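Local coordinates for protein hypothetical NUDIX hydrolase (Listeria monocytogenes, PDB 3SON) that probably hydrolyses nucleoside diphosphate-linked substrates, as a member of the Nudix (MutT-like) family, and binds a calcium ion in the crystal, at residues Leu9-Ile14 against Tyr20-Leu25; Glu56-Asp61 against Ile95-Cys100; Tyr102-Ser107 against Ser111-Val116; Ser120-Leu125 against Thr132-Leu137. All coordinates share one frame; numbering follows the deposited sequence. Where two conformers were deposited one is given.

Interaction 1 of 4, residues Leu9-Ile14 against Tyr20-Leu25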
loop_
_atom_site.group_PDB
_atom_site.type_symbol
_atom_site.label_atom_id
_atom_site.label_comp_id
_atom_site.label_asym_id
_atom_site.label_seq_id
_atom_site.Cartn_x
_atom_site.Cartn_y
_atom_site.Cartn_z
ATOM N N LEU A 9 -8.086 5.986 -6.270
ATOM C CA LEU A 9 -7.522 7.178 -5.665
ATOM C C LEU A 9 -7.197 8.114 -6.824
ATOM O O LEU A 9 -6.726 7.678 -7.883
ATOM C CB LEU A 9 -6.271 6.871 -4.836
ATOM C CG LEU A 9 -5.640 8.018 -4.038
ATOM C CD1 LEU A 9 -6.282 8.098 -2.663
ATOM C CD2 LEU A 9 -4.135 7.795 -3.918
ATOM N N VAL A 10 -7.505 9.387 -6.649
ATOM C CA VAL A 10 -7.204 10.401 -7.687
ATOM C C VAL A 10 -6.568 11.662 -7.094
ATOM O O VAL A 10 -7.138 12.273 -6.185
ATOM C CB VAL A 10 -8.462 10.817 -8.448
ATOM C CG1 VAL A 10 -8.103 11.746 -9.565
ATOM C CG2 VAL A 10 -9.228 9.610 -8.977
ATOM N N ILE A 11 -5.358 12.004 -7.572
ATOM C CA ILE A 11 -4.573 13.108 -7.042
ATOM C C ILE A 11 -4.715 14.282 -7.995
ATOM O O ILE A 11 -4.252 14.215 -9.125
ATOM C CB ILE A 11 -3.079 12.742 -6.936
ATOM C CG1 ILE A 11 -2.884 11.522 -6.024
ATOM C CG2 ILE A 11 -2.200 13.932 -6.428
ATOM C CD1 ILE A 11 -1.457 11.018 -5.987
ATOM N N PRO A 12 -5.368 15.365 -7.561
ATOM C CA PRO A 12 -5.395 16.571 -8.441
ATOM C C PRO A 12 -4.042 17.275 -8.416
ATOM O O PRO A 12 -3.335 17.226 -7.392
ATOM C CB PRO A 12 -6.427 17.475 -7.743
ATOM C CG PRO A 12 -7.060 16.630 -6.698
ATOM C CD PRO A 12 -6.014 15.647 -6.276
ATOM N N PHE A 13 -3.623 17.886 -9.538
ATOM C CA PHE A 13 -2.407 18.704 -9.538
ATOM C C PHE A 13 -2.528 19.888 -10.499
ATOM O O PHE A 13 -3.374 19.880 -11.404
ATOM C CB PHE A 13 -1.150 17.900 -9.886
ATOM C CG PHE A 13 -1.123 17.412 -11.292
ATOM C CD1 PHE A 13 -1.740 16.216 -11.636
ATOM C CD2 PHE A 13 -0.510 18.167 -12.306
ATOM C CE1 PHE A 13 -1.720 15.770 -12.918
ATOM C CE2 PHE A 13 -0.474 17.712 -13.598
ATOM C CZ PHE A 13 -1.097 16.540 -13.933
ATOM N N ILE A 14 -1.700 20.922 -10.265
ATOM C CA ILE A 14 -1.677 22.110 -11.136
ATOM C C ILE A 14 -0.234 22.463 -11.388
ATOM O O ILE A 14 0.613 22.283 -10.504
ATOM C CB ILE A 14 -2.384 23.347 -10.550
ATOM C CG1 ILE A 14 -1.868 23.648 -9.145
ATOM C CG2 ILE A 14 -3.884 23.154 -10.498
ATOM C CD1 ILE A 14 -2.523 24.867 -8.490
ATOM N N TYR A 20 5.098 22.459 -9.315
ATOM C CA TYR A 20 3.807 21.832 -9.347
ATOM C C TYR A 20 3.243 21.895 -7.959
ATOM O O TYR A 20 3.989 21.863 -6.955
ATOM C CB TYR A 20 3.919 20.376 -9.761
ATOM C CG TYR A 20 4.272 20.200 -11.219
ATOM C CD1 TYR A 20 3.280 20.214 -12.180
ATOM C CD2 TYR A 20 5.583 20.012 -11.624
ATOM C CE1 TYR A 20 3.581 20.053 -13.524
ATOM C CE2 TYR A 20 5.896 19.865 -12.967
ATOM C CZ TYR A 20 4.876 19.874 -13.909
ATOM O OH TYR A 20 5.135 19.732 -15.258
ATOM N N GLN A 21 1.928 22.046 -7.902
ATOM C CA GLN A 21 1.200 21.942 -6.664
ATOM C C GLN A 21 0.190 20.794 -6.719
ATOM O O GLN A 21 -0.308 20.424 -7.800
ATOM C CB GLN A 21 0.537 23.262 -6.325
ATOM C CG GLN A 21 1.579 24.357 -6.060
ATOM C CD GLN A 21 1.035 25.499 -5.241
ATOM O OE1 GLN A 21 -0.109 25.871 -5.387
ATOM N NE2 GLN A 21 1.857 26.047 -4.355
ATOM N N PHE A 22 -0.178 20.307 -5.538
ATOM C CA PHE A 22 -0.989 19.130 -5.401
ATOM C C PHE A 22 -2.179 19.473 -4.503
ATOM O O PHE A 22 -2.058 20.236 -3.517
ATOM C CB PHE A 22 -0.142 18.004 -4.801
ATOM C CG PHE A 22 1.062 17.666 -5.631
ATOM C CD1 PHE A 22 0.906 16.834 -6.721
ATOM C CD2 PHE A 22 2.291 18.232 -5.392
ATOM C CE1 PHE A 22 1.955 16.553 -7.553
ATOM C CE2 PHE A 22 3.379 17.916 -6.189
ATOM C CZ PHE A 22 3.194 17.116 -7.297
ATOM N N GLY A 23 -3.316 18.952 -4.895
ATOM C CA GLY A 23 -4.561 19.269 -4.286
ATOM C C GLY A 23 -4.945 18.244 -3.197
ATOM O O GLY A 23 -5.034 17.053 -3.447
ATOM N N VAL A 24 -5.015 18.704 -1.953
ATOM C CA VAL A 24 -5.449 17.822 -0.871
ATOM C C VAL A 24 -6.740 18.356 -0.297
ATOM O O VAL A 24 -6.952 19.559 -0.249
ATOM C CB VAL A 24 -4.416 17.697 0.252
ATOM C CG1 VAL A 24 -3.096 17.187 -0.298
ATOM C CG2 VAL A 24 -4.123 19.053 0.909
ATOM N N LEU A 25 -7.559 17.435 0.215
ATOM C CA LEU A 25 -8.925 17.741 0.686
ATOM C C LEU A 25 -9.040 17.487 2.142
ATOM O O LEU A 25 -8.627 16.437 2.602
ATOM C CB LEU A 25 -9.937 16.869 -0.057
ATOM C CG LEU A 25 -10.021 17.020 -1.596
ATOM C CD1 LEU A 25 -10.791 15.859 -2.238
ATOM C CD2 LEU A 25 -10.723 18.310 -1.987
#

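Interaction 2 of 4, residues Glu56-Asp61 against Ile95-Cys100. With CA (calcium ion), chain C.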
loop_
_atom_site.group_PDB
_atom_site.type_symbol
_atom_site.label_atom_id
_atom_site.label_comp_id
_atom_site.label_asym_id
_atom_site.label_seq_id
_atom_site.Cartn_x
_atom_site.Cartn_y
_atom_site.Cartn_z
ATOM N N GLU A 56 -17.729 13.903 -9.094
ATOM C CA GLU A 56 -18.571 14.040 -7.938
ATOM C C GLU A 56 -17.872 14.938 -6.906
ATOM O O GLU A 56 -18.467 15.864 -6.370
ATOM C CB GLU A 56 -18.906 12.673 -7.299
ATOM C CG GLU A 56 -19.744 11.723 -8.183
ATOM C CD GLU A 56 -20.067 10.360 -7.518
ATOM O OE1 GLU A 56 -19.488 10.063 -6.440
ATOM O OE2 GLU A 56 -20.911 9.583 -8.078
ATOM N N GLU A 57 -16.595 14.702 -6.663
ATOM C CA GLU A 57 -15.952 15.411 -5.556
ATOM C C GLU A 57 -15.530 16.839 -5.861
ATOM O O GLU A 57 -15.460 17.653 -4.936
ATOM C CB GLU A 57 -14.760 14.603 -5.025
ATOM C CG GLU A 57 -15.167 13.252 -4.431
ATOM C CD GLU A 57 -14.088 12.631 -3.581
ATOM O OE1 GLU A 57 -13.197 13.380 -3.098
ATOM O OE2 GLU A 57 -14.103 11.394 -3.391
ATOM N N LEU A 58 -15.207 17.135 -7.122
ATOM C CA LEU A 58 -14.716 18.453 -7.560
ATOM C C LEU A 58 -15.696 19.289 -8.402
ATOM O O LEU A 58 -15.398 20.428 -8.777
ATOM C CB LEU A 58 -13.345 18.249 -8.307
ATOM C CG LEU A 58 -12.356 17.401 -7.549
ATOM C CD1 LEU A 58 -11.092 17.199 -8.368
ATOM C CD2 LEU A 58 -11.986 18.019 -6.217
ATOM N N ASN A 59 -16.901 18.743 -8.593
ATOM C CA ASN A 59 -17.987 19.347 -9.355
ATOM C C ASN A 59 -17.523 19.950 -10.684
ATOM O O ASN A 59 -17.725 21.128 -10.965
ATOM C CB ASN A 59 -18.752 20.319 -8.465
ATOM C CG ASN A 59 -19.558 19.592 -7.408
ATOM O OD1 ASN A 59 -20.525 18.895 -7.717
ATOM N ND2 ASN A 59 -19.122 19.684 -6.164
ATOM N N LEU A 60 -16.902 19.107 -11.490
ATOM C CA LEU A 60 -16.264 19.533 -12.747
ATOM C C LEU A 60 -17.177 19.315 -13.949
ATOM O O LEU A 60 -17.960 18.388 -13.952
ATOM C CB LEU A 60 -15.006 18.701 -13.036
ATOM C CG LEU A 60 -13.871 18.512 -12.036
ATOM C CD1 LEU A 60 -12.964 17.350 -12.481
ATOM C CD2 LEU A 60 -13.088 19.800 -11.889
ATOM N N ASP A 61 -17.021 20.137 -14.987
ATOM C CA ASP A 61 -17.658 19.872 -16.298
ATOM C C ASP A 61 -17.229 18.469 -16.831
ATOM O O ASP A 61 -16.637 17.679 -16.092
ATOM C CB ASP A 61 -17.315 20.987 -17.295
ATOM C CG ASP A 61 -15.818 21.100 -17.562
ATOM O OD1 ASP A 61 -15.234 22.147 -17.206
ATOM O OD2 ASP A 61 -15.224 20.146 -18.114
ATOM N N ILE A 95 -5.131 14.084 -11.948
ATOM C CA ILE A 95 -5.905 14.901 -12.804
ATOM C C ILE A 95 -5.298 16.253 -12.860
ATOM O O ILE A 95 -5.025 16.844 -11.797
ATOM C CB ILE A 95 -7.410 14.876 -12.346
ATOM C CG1 ILE A 95 -8.317 15.754 -13.231
ATOM C CG2 ILE A 95 -7.599 15.249 -10.854
ATOM C CD1 ILE A 95 -9.770 15.396 -13.034
ATOM N N ASP A 96 -5.108 16.753 -14.095
ATOM C CA ASP A 96 -4.548 18.086 -14.300
ATOM C C ASP A 96 -5.627 19.121 -14.271
ATOM O O ASP A 96 -6.424 19.205 -15.208
ATOM C CB ASP A 96 -3.777 18.124 -15.650
ATOM C CG ASP A 96 -2.914 19.380 -15.842
ATOM O OD1 ASP A 96 -3.010 20.347 -15.040
ATOM O OD2 ASP A 96 -2.086 19.378 -16.815
ATOM N N LEU A 97 -5.634 19.975 -13.241
ATOM C CA LEU A 97 -6.602 21.048 -13.178
ATOM C C LEU A 97 -5.968 22.426 -13.381
ATOM O O LEU A 97 -6.565 23.429 -12.973
ATOM C CB LEU A 97 -7.343 21.020 -11.859
ATOM C CG LEU A 97 -7.972 19.661 -11.431
ATOM C CD1 LEU A 97 -8.514 19.740 -10.016
ATOM C CD2 LEU A 97 -9.059 19.227 -12.386
ATOM N N THR A 98 -4.829 22.488 -14.085
ATOM C CA THR A 98 -4.127 23.753 -14.353
ATOM C C THR A 98 -5.055 24.771 -15.050
ATOM O O THR A 98 -5.058 25.980 -14.717
ATOM C CB THR A 98 -2.856 23.521 -15.207
ATOM O OG1 THR A 98 -2.016 22.548 -14.564
ATOM C CG2 THR A 98 -2.075 24.849 -15.413
ATOM N N SER A 99 -5.886 24.301 -15.966
ATOM C CA SER A 99 -6.767 25.214 -16.714
ATOM C C SER A 99 -8.153 25.409 -16.107
ATOM O O SER A 99 -8.912 26.225 -16.592
ATOM C CB SER A 99 -6.925 24.718 -18.156
ATOM O OG SER A 99 -7.645 23.488 -18.163
ATOM N N CYS A 100 -8.486 24.696 -15.030
ATOM C CA CYS A 100 -9.861 24.719 -14.536
ATOM C C CYS A 100 -9.989 24.738 -13.046
ATOM O O CYS A 100 -11.092 24.542 -12.519
ATOM C CB CYS A 100 -10.667 23.546 -15.121
ATOM S SG CYS A 100 -10.092 21.910 -14.612
HETATM CA CA CA C . -15.915 9.461 -3.212
HETATM O O HOH W 1 -17.998 9.591 -3.721
HETATM O O HOH W 2 -15.968 7.632 -1.271
#

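Interaction 3 of 4, residues Tyr102-Ser107 against Ser111-Val116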
loop_
_atom_site.group_PDB
_atom_site.type_symbol
_atom_site.label_atom_id
_atom_site.label_comp_id
_atom_site.label_asym_id
_atom_site.label_seq_id
_atom_site.Cartn_x
_atom_site.Cartn_y
_atom_site.Cartn_z
ATOM N N TYR A 102 -10.197 27.103 -11.076
ATOM C CA TYR A 102 -11.207 28.093 -10.645
ATOM C C TYR A 102 -12.618 27.535 -10.653
ATOM O O TYR A 102 -13.502 28.066 -9.983
ATOM C CB TYR A 102 -11.207 29.359 -11.519
ATOM C CG TYR A 102 -9.941 30.209 -11.484
ATOM C CD1 TYR A 102 -8.942 29.999 -10.521
ATOM C CD2 TYR A 102 -9.771 31.272 -12.392
ATOM C CE1 TYR A 102 -7.794 30.780 -10.499
ATOM C CE2 TYR A 102 -8.632 32.065 -12.371
ATOM C CZ TYR A 102 -7.644 31.821 -11.422
ATOM O OH TYR A 102 -6.510 32.607 -11.389
ATOM N N GLN A 103 -12.849 26.505 -11.451
ATOM C CA GLN A 103 -14.168 25.927 -11.571
ATOM C C GLN A 103 -14.485 24.887 -10.498
ATOM O O GLN A 103 -15.624 24.448 -10.388
ATOM C CB GLN A 103 -14.333 25.272 -12.928
ATOM C CG GLN A 103 -14.309 26.264 -14.072
ATOM C CD GLN A 103 -14.381 25.581 -15.413
ATOM O OE1 GLN A 103 -15.461 25.188 -15.867
ATOM N NE2 GLN A 103 -13.234 25.441 -16.064
ATOM N N VAL A 104 -13.478 24.460 -9.749
ATOM C CA VAL A 104 -13.629 23.413 -8.782
ATOM C C VAL A 104 -14.469 23.879 -7.580
ATOM O O VAL A 104 -14.229 24.962 -7.049
ATOM C CB VAL A 104 -12.227 22.961 -8.287
ATOM C CG1 VAL A 104 -12.363 21.942 -7.172
ATOM C CG2 VAL A 104 -11.391 22.389 -9.462
ATOM N N THR A 105 -15.498 23.132 -7.235
ATOM C CA THR A 105 -16.256 23.379 -5.982
ATOM C C THR A 105 -16.382 22.024 -5.284
ATOM O O THR A 105 -16.459 20.980 -5.932
ATOM C CB THR A 105 -17.656 24.090 -6.183
ATOM O OG1 THR A 105 -18.562 23.267 -6.918
ATOM C CG2 THR A 105 -17.524 25.505 -6.949
ATOM N N LEU A 106 -16.417 22.030 -3.959
ATOM C CA LEU A 106 -16.409 20.760 -3.232
ATOM C C LEU A 106 -17.816 20.332 -2.815
ATOM O O LEU A 106 -18.693 21.143 -2.802
ATOM C CB LEU A 106 -15.508 20.889 -2.016
ATOM C CG LEU A 106 -14.058 21.237 -2.346
ATOM C CD1 LEU A 106 -13.178 21.358 -1.095
ATOM C CD2 LEU A 106 -13.575 20.160 -3.304
ATOM N N SER A 107 -17.985 19.027 -2.630
ATOM C CA SER A 107 -19.188 18.457 -2.044
ATOM C C SER A 107 -19.178 18.663 -0.539
ATOM O O SER A 107 -18.162 19.102 0.050
ATOM C CB SER A 107 -19.307 16.965 -2.369
ATOM O OG SER A 107 -18.407 16.171 -1.626
ATOM N N SER A 111 -14.168 20.311 3.519
ATOM C CA SER A 111 -14.169 21.702 4.002
ATOM C C SER A 111 -13.177 22.617 3.300
ATOM O O SER A 111 -13.256 23.812 3.441
ATOM C CB SER A 111 -13.867 21.763 5.497
ATOM O OG SER A 111 -12.570 21.308 5.836
ATOM N N GLU A 112 -12.281 22.035 2.562
ATOM C CA GLU A 112 -11.225 22.793 1.939
ATOM C C GLU A 112 -10.526 21.906 0.909
ATOM O O GLU A 112 -10.281 20.734 1.162
ATOM C CB GLU A 112 -10.235 23.324 3.030
ATOM C CG GLU A 112 -8.925 23.888 2.469
ATOM C CD GLU A 112 -8.032 24.503 3.478
ATOM O OE1 GLU A 112 -8.396 24.578 4.679
ATOM O OE2 GLU A 112 -6.946 25.005 3.076
ATOM N N LEU A 113 -10.181 22.516 -0.243
ATOM C CA LEU A 113 -9.170 21.993 -1.161
ATOM C C LEU A 113 -7.961 22.939 -0.948
ATOM O O LEU A 113 -8.140 24.173 -1.007
ATOM C CB LEU A 113 -9.600 22.133 -2.603
ATOM C CG LEU A 113 -8.611 21.741 -3.755
ATOM C CD1 LEU A 113 -8.281 20.275 -3.722
ATOM C CD2 LEU A 113 -9.048 22.173 -5.158
ATOM N N ARG A 114 -6.798 22.378 -0.626
ATOM C CA ARG A 114 -5.587 23.140 -0.508
ATOM C C ARG A 114 -4.549 22.682 -1.536
ATOM O O ARG A 114 -4.276 21.486 -1.694
ATOM C CB ARG A 114 -5.058 23.005 0.932
ATOM C CG ARG A 114 -3.948 23.999 1.274
ATOM C CD ARG A 114 -3.342 23.606 2.618
ATOM N NE ARG A 114 -4.170 24.062 3.739
ATOM C CZ ARG A 114 -3.874 23.911 5.032
ATOM N NH1 ARG A 114 -2.745 23.335 5.430
ATOM N NH2 ARG A 114 -4.703 24.388 5.964
ATOM N N TRP A 115 -4.003 23.661 -2.244
ATOM C CA TRP A 115 -2.976 23.461 -3.266
ATOM C C TRP A 115 -1.641 23.680 -2.584
ATOM O O TRP A 115 -1.356 24.790 -2.060
ATOM C CB TRP A 115 -3.165 24.501 -4.365
ATOM C CG TRP A 115 -4.334 24.232 -5.207
ATOM C CD1 TRP A 115 -5.489 24.962 -5.308
ATOM C CD2 TRP A 115 -4.519 23.100 -6.078
ATOM N NE1 TRP A 115 -6.377 24.364 -6.175
ATOM C CE2 TRP A 115 -5.840 23.227 -6.656
ATOM C CE3 TRP A 115 -3.750 21.988 -6.404
ATOM C CZ2 TRP A 115 -6.362 22.284 -7.539
ATOM C CZ3 TRP A 115 -4.304 21.035 -7.258
ATOM C CH2 TRP A 115 -5.555 21.211 -7.855
ATOM N N VAL A 116 -0.843 22.610 -2.480
ATOM C CA VAL A 116 0.350 22.595 -1.650
ATOM C C VAL A 116 1.523 21.985 -2.412
ATOM O O VAL A 116 1.348 21.276 -3.388
ATOM C CB VAL A 116 0.092 21.761 -0.368
ATOM C CG1 VAL A 116 -1.019 22.414 0.465
ATOM C CG2 VAL A 116 -0.317 20.325 -0.730
#

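Interaction 4 of 4, residues Ser120-Leu125 against Thr132-Leu137. Unlike the reference sequence in segment 120-125: Ile-122 (reference Val).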
loop_
_atom_site.group_PDB
_atom_site.type_symbol
_atom_site.label_atom_id
_atom_site.label_comp_id
_atom_site.label_asym_id
_atom_site.label_seq_id
_atom_site.Cartn_x
_atom_site.Cartn_y
_atom_site.Cartn_z
ATOM N N SER A 120 4.778 19.561 1.330
ATOM C CA SER A 120 3.688 19.932 2.224
ATOM C C SER A 120 2.593 18.904 2.200
ATOM O O SER A 120 2.114 18.501 3.241
ATOM C CB SER A 120 3.136 21.317 1.899
ATOM O OG SER A 120 4.142 22.292 2.170
ATOM N N ALA A 121 2.332 18.362 0.992
ATOM C CA ALA A 121 1.316 17.307 0.812
ATOM C C ALA A 121 1.688 16.039 1.604
ATOM O O ALA A 121 0.823 15.432 2.259
ATOM C CB ALA A 121 1.184 16.996 -0.674
ATOM N N ILE A 122 2.976 15.638 1.541
ATOM C CA ILE A 122 3.482 14.456 2.315
ATOM C C ILE A 122 3.256 14.575 3.822
ATOM O O ILE A 122 2.855 13.594 4.445
ATOM C CB ILE A 122 4.980 14.160 2.031
ATOM C CG1 ILE A 122 5.184 13.839 0.558
ATOM C CG2 ILE A 122 5.461 13.057 2.976
ATOM C CD1 ILE A 122 4.731 12.429 0.154
ATOM N N GLN A 123 3.424 15.805 4.366
ATOM C CA GLN A 123 3.170 16.120 5.761
ATOM C C GLN A 123 1.686 16.033 6.177
ATOM O O GLN A 123 1.357 15.637 7.324
ATOM C CB GLN A 123 3.732 17.527 6.096
ATOM C CG GLN A 123 5.246 17.580 6.160
ATOM C CD GLN A 123 5.770 16.674 7.249
ATOM O OE1 GLN A 123 5.395 16.816 8.411
ATOM N NE2 GLN A 123 6.622 15.709 6.873
ATOM N N LEU A 124 0.792 16.360 5.248
ATOM C CA LEU A 124 -0.671 16.320 5.480
ATOM C C LEU A 124 -1.204 14.904 5.458
ATOM O O LEU A 124 -2.156 14.582 6.171
ATOM C CB LEU A 124 -1.400 17.166 4.408
ATOM C CG LEU A 124 -1.329 18.708 4.491
ATOM C CD1 LEU A 124 -2.009 19.465 3.362
ATOM C CD2 LEU A 124 -1.780 19.239 5.842
ATOM N N LEU A 125 -0.669 14.068 4.565
ATOM C CA LEU A 125 -1.152 12.683 4.374
ATOM C C LEU A 125 -0.948 11.685 5.548
ATOM O O LEU A 125 0.041 11.784 6.286
ATOM C CB LEU A 125 -0.478 12.151 3.102
ATOM C CG LEU A 125 -0.962 12.888 1.828
ATOM C CD1 LEU A 125 -0.142 12.426 0.613
ATOM C CD2 LEU A 125 -2.452 12.660 1.586
ATOM N N THR A 132 3.047 7.086 -1.435
ATOM C CA THR A 132 3.711 6.370 -2.511
ATOM C C THR A 132 3.199 6.819 -3.880
ATOM O O THR A 132 4.025 7.133 -4.765
ATOM C CB THR A 132 3.608 4.865 -2.360
ATOM O OG1 THR A 132 4.302 4.490 -1.156
ATOM C CG2 THR A 132 4.251 4.118 -3.597
ATOM N N ALA A 133 1.882 6.883 -4.053
ATOM C CA ALA A 133 1.270 7.416 -5.293
ATOM C C ALA A 133 1.741 8.874 -5.610
ATOM O O ALA A 133 2.121 9.244 -6.794
ATOM C CB ALA A 133 -0.282 7.297 -5.228
ATOM N N LEU A 134 1.869 9.666 -4.566
ATOM C CA LEU A 134 2.236 11.065 -4.746
ATOM C C LEU A 134 3.695 11.156 -5.178
ATOM O O LEU A 134 4.015 11.932 -6.046
ATOM C CB LEU A 134 1.988 11.871 -3.465
ATOM C CG LEU A 134 2.359 13.349 -3.585
ATOM C CD1 LEU A 134 1.519 13.981 -4.647
ATOM C CD2 LEU A 134 2.160 14.083 -2.260
ATOM N N TYR A 135 4.567 10.355 -4.564
ATOM C CA TYR A 135 5.980 10.275 -4.982
ATOM C C TYR A 135 6.104 9.994 -6.470
ATOM O O TYR A 135 6.863 10.663 -7.210
ATOM C CB TYR A 135 6.706 9.176 -4.176
ATOM C CG TYR A 135 8.041 8.904 -4.711
ATOM C CD1 TYR A 135 9.084 9.764 -4.477
ATOM C CD2 TYR A 135 8.261 7.817 -5.537
ATOM C CE1 TYR A 135 10.348 9.535 -5.051
ATOM C CE2 TYR A 135 9.489 7.587 -6.087
ATOM C CZ TYR A 135 10.523 8.454 -5.849
ATOM O OH TYR A 135 11.769 8.191 -6.426
ATOM N N GLU A 136 5.442 8.936 -6.900
ATOM C CA GLU A 136 5.459 8.542 -8.325
ATOM C C GLU A 136 4.981 9.715 -9.216
ATOM O O GLU A 136 5.581 10.047 -10.210
ATOM C CB GLU A 136 4.573 7.314 -8.540
ATOM C CG GLU A 136 4.562 6.954 -10.019
ATOM C CD GLU A 136 3.582 5.859 -10.396
ATOM O OE1 GLU A 136 2.944 5.214 -9.491
ATOM O OE2 GLU A 136 3.417 5.677 -11.640
ATOM N N LEU A 137 3.828 10.271 -8.899
ATOM C CA LEU A 137 3.327 11.424 -9.664
ATOM C C LEU A 137 4.367 12.559 -9.778
ATOM O O LEU A 137 4.574 13.142 -10.857
ATOM C CB LEU A 137 2.040 11.967 -9.036
ATOM C CG LEU A 137 1.416 13.235 -9.688
ATOM C CD1 LEU A 137 1.278 13.096 -11.210
ATOM C CD2 LEU A 137 0.130 13.727 -8.990
#

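Interaction 1 of 4, residues Leu9-Ile14 against Tyr20-Leu25
Phe-13 and Phe-22 lie opposite each other as an antiparallel non-hydrogen-bonded pair, their CA atoms 4.4 Å apart, in the hairpin of strands 7-15 and 20-27, whose short segments run at 139° to each other and so carry a marked twist. The next pair, Ile-14 with Gln-21, is hydrogen-bonded in both directions: Ile-14 N gives to Gln-21 O and Gln-21 N gives to Ile-14 O. Gly-23 N donates to Pro-12 O at 3.0 Å.

Phe-13 and Phe-22 share the sheet face covered by helix 128-142, where Leu-134 and Leu-137 continue the apolar layer. They do not stack on each other; CD1 of the Phe-22 ring meets the Phe-13 CB methylene at 3.9 Å. Phe-13 has CG between its backbone N and carbonyl carbon (chi1 67°), which turns the ring away from Phe-22, toward the neighbouring strand 87-96, where Ala-94 and Asp-96 touch it; CD2 still lies 4.3 Å from Tyr-20 CD1. On the other face, Ile-14 lays CG1 across Gln-21 CB at 3.7 Å.

Proline introduces the exception. Lacking an N-H, Pro-12 sets its CD 3.3 Å from Gly-23 O, a buried carbonyl with no hydrogen-bond partner in the model. Near the turn, therefore, Ile-14 and Gln-21 have both their bonds, whereas between Pro-12 and Gly-23 one of the two is missing: Gly-23 N still donates, but Gly-23 O faces a ring carbon.

Interaction 2 of 4, residues Glu56-Asp61 against Ile95-Cys100
Leu-58, at the end of the Nudix helix 46-58, and Leu-60, just past it, meet Ile-95 and Leu-97 at the end of strand 87-96 through apolar contacts, with no hydrogen bond crossing between the segments. Leu-60 and Ile-95 reach toward each other tip to tip, CD1 to CD1 at 3.8 Å. The same Leu-60 crosses Leu-97 at about a right angle and touches it through CD2 to CD2 at 4.1 Å, so its two methyls serve different partners. Leu-97 in turn sends CD1 to Leu-58 CD1, 4.0 Å away. The sequence ends as a Nudix box does, with Asn-59 in the place of its usual glycine; its positive phi (45°) ends the helix, and Leu-58 and Leu-60 on either side of it both point toward 95-100.

Hydrogen bonds shape the strand's exit. Asp-96 OD1 accepts from Thr-98 N at 3.0 Å, an Asx turn that bends the chain at Leu-97, where the strand has ended.

Metal coordination occupies another side of the helix. Glu-57 OE2 binds the calcium ion, as do Glu-53 and Ala-37, and a water on the ion donates to Glu-56 OE1 at 3.1 Å.

The chemistry thus divides between neighbours in the chain: Glu-57 faces the calcium site and Leu-58 the sheet, and Leu-58 and Leu-60 hold the helix end and the loop after it against the sheet without directional bonds.

Interaction 3 of 4, residues Tyr102-Ser107 against Ser111-Val116
Glu-112 OE2 accepts Arg-114 NE at 3.0 Å in a salt bridge along one side of strand 110-116, while the backbone of Glu-112 meets Leu-106 from the preceding loop. This is the loop-to-strand connection of the Nudix fold in which residues 102-107 run past the end of helix 46-58 before the chain doubles back into the strand. The salt bridge is nearly straight at hydrogen (166°); the carboxylate oxygen lies almost in the guanidinium plane, but the nitrogen approaches it from above the carboxylate plane. That pairing ties together two side chains on the strand and does not itself cross to the loop.

The loop is held by carbon contacts. Val-104 places CG1 anti to its backbone N (chi1 175°), and the Val-104 side chain crosses that of Leu-113 at about a right angle, CG1 touching CD2 at 3.9 Å. Behind it, Leu-113 rests CG against one face of the Trp-115 indole, offset toward the rim. Leu-106 and Leu-113 also touch Leu-25 on the neighbouring strand 20-27, so the loop is packed down against the sheet edge through a shared apolar patch at the partly exposed surface.

Leu-106 makes the larger share of the contact with a single methyl laid against the strand's backbone: CD1 is 3.4 Å from Glu-112 C and 3.3 Å from Leu-113 N.

Interaction 4 of 4, residues Ser120-Leu125 against Thr132-Leu137
Leu-134 enters between Ala-121, Ile-122 and Leu-125, joining the two consecutive helices 118-124 and 128-142 that cover one face of the sheet in this Nudix alpha/beta/alpha sandwich. The tight part of the contact gathers round one atom. Leu-134 has CG anti to the backbone N (chi1 180°), which extends its CD2 methyl toward the shorter helix, where it meets the CB of Ala-121. Leu-125, the first residue to leave the helical path, comes obliquely from the sheet side with CD1 4.0 Å from that same CD2. This side is buried: the other Leu-134 branch, CD1, reaches Phe-22 of strand 20-27, and Leu-125 lies on Phe-35 of strand 33-39.

Away from the sheet the contact thins. Ile-122, which differs from the reference sequence, is partly exposed and leans over obliquely, closing the outer side with CD1 at 3.9 Å from Leu-134 CD2. Tyr-135, also partly exposed, turns its ring away from helix 118-124, to meet Phe-78 of the second subunit with the ring planes at about 50°.

No hydrogen bond spans the two segments, and their joint burial is small, 146 Å². The closest carbon pair, Ala-121 CB to Leu-134 CD2, stands at 3.5 Å, tighter than usual van der Waals contact.

Interaction 1 differs in kind from the other three: it has hydrogen bonds between its segments, while they meet through apolar contacts. It lies nearest the chain's centre, and its strands adjoin those of interactions 2 and 3 in one sheet, through Phe-13 N to Ile-95 O (2.9 Å) and Phe-22 N to Val-116 O (2.8 Å). Interactions 1, 2 and 4 are buried; 2 and 4 sit on different elements, their centres about 19 Å apart: one fixes the metal-binding helix, the other pairs two helices, of which 128-142 also touches the second subunit. Interaction 3 is the surface member, joined to interaction 2 by Thr-105 N to Leu-58 O (3.1 Å).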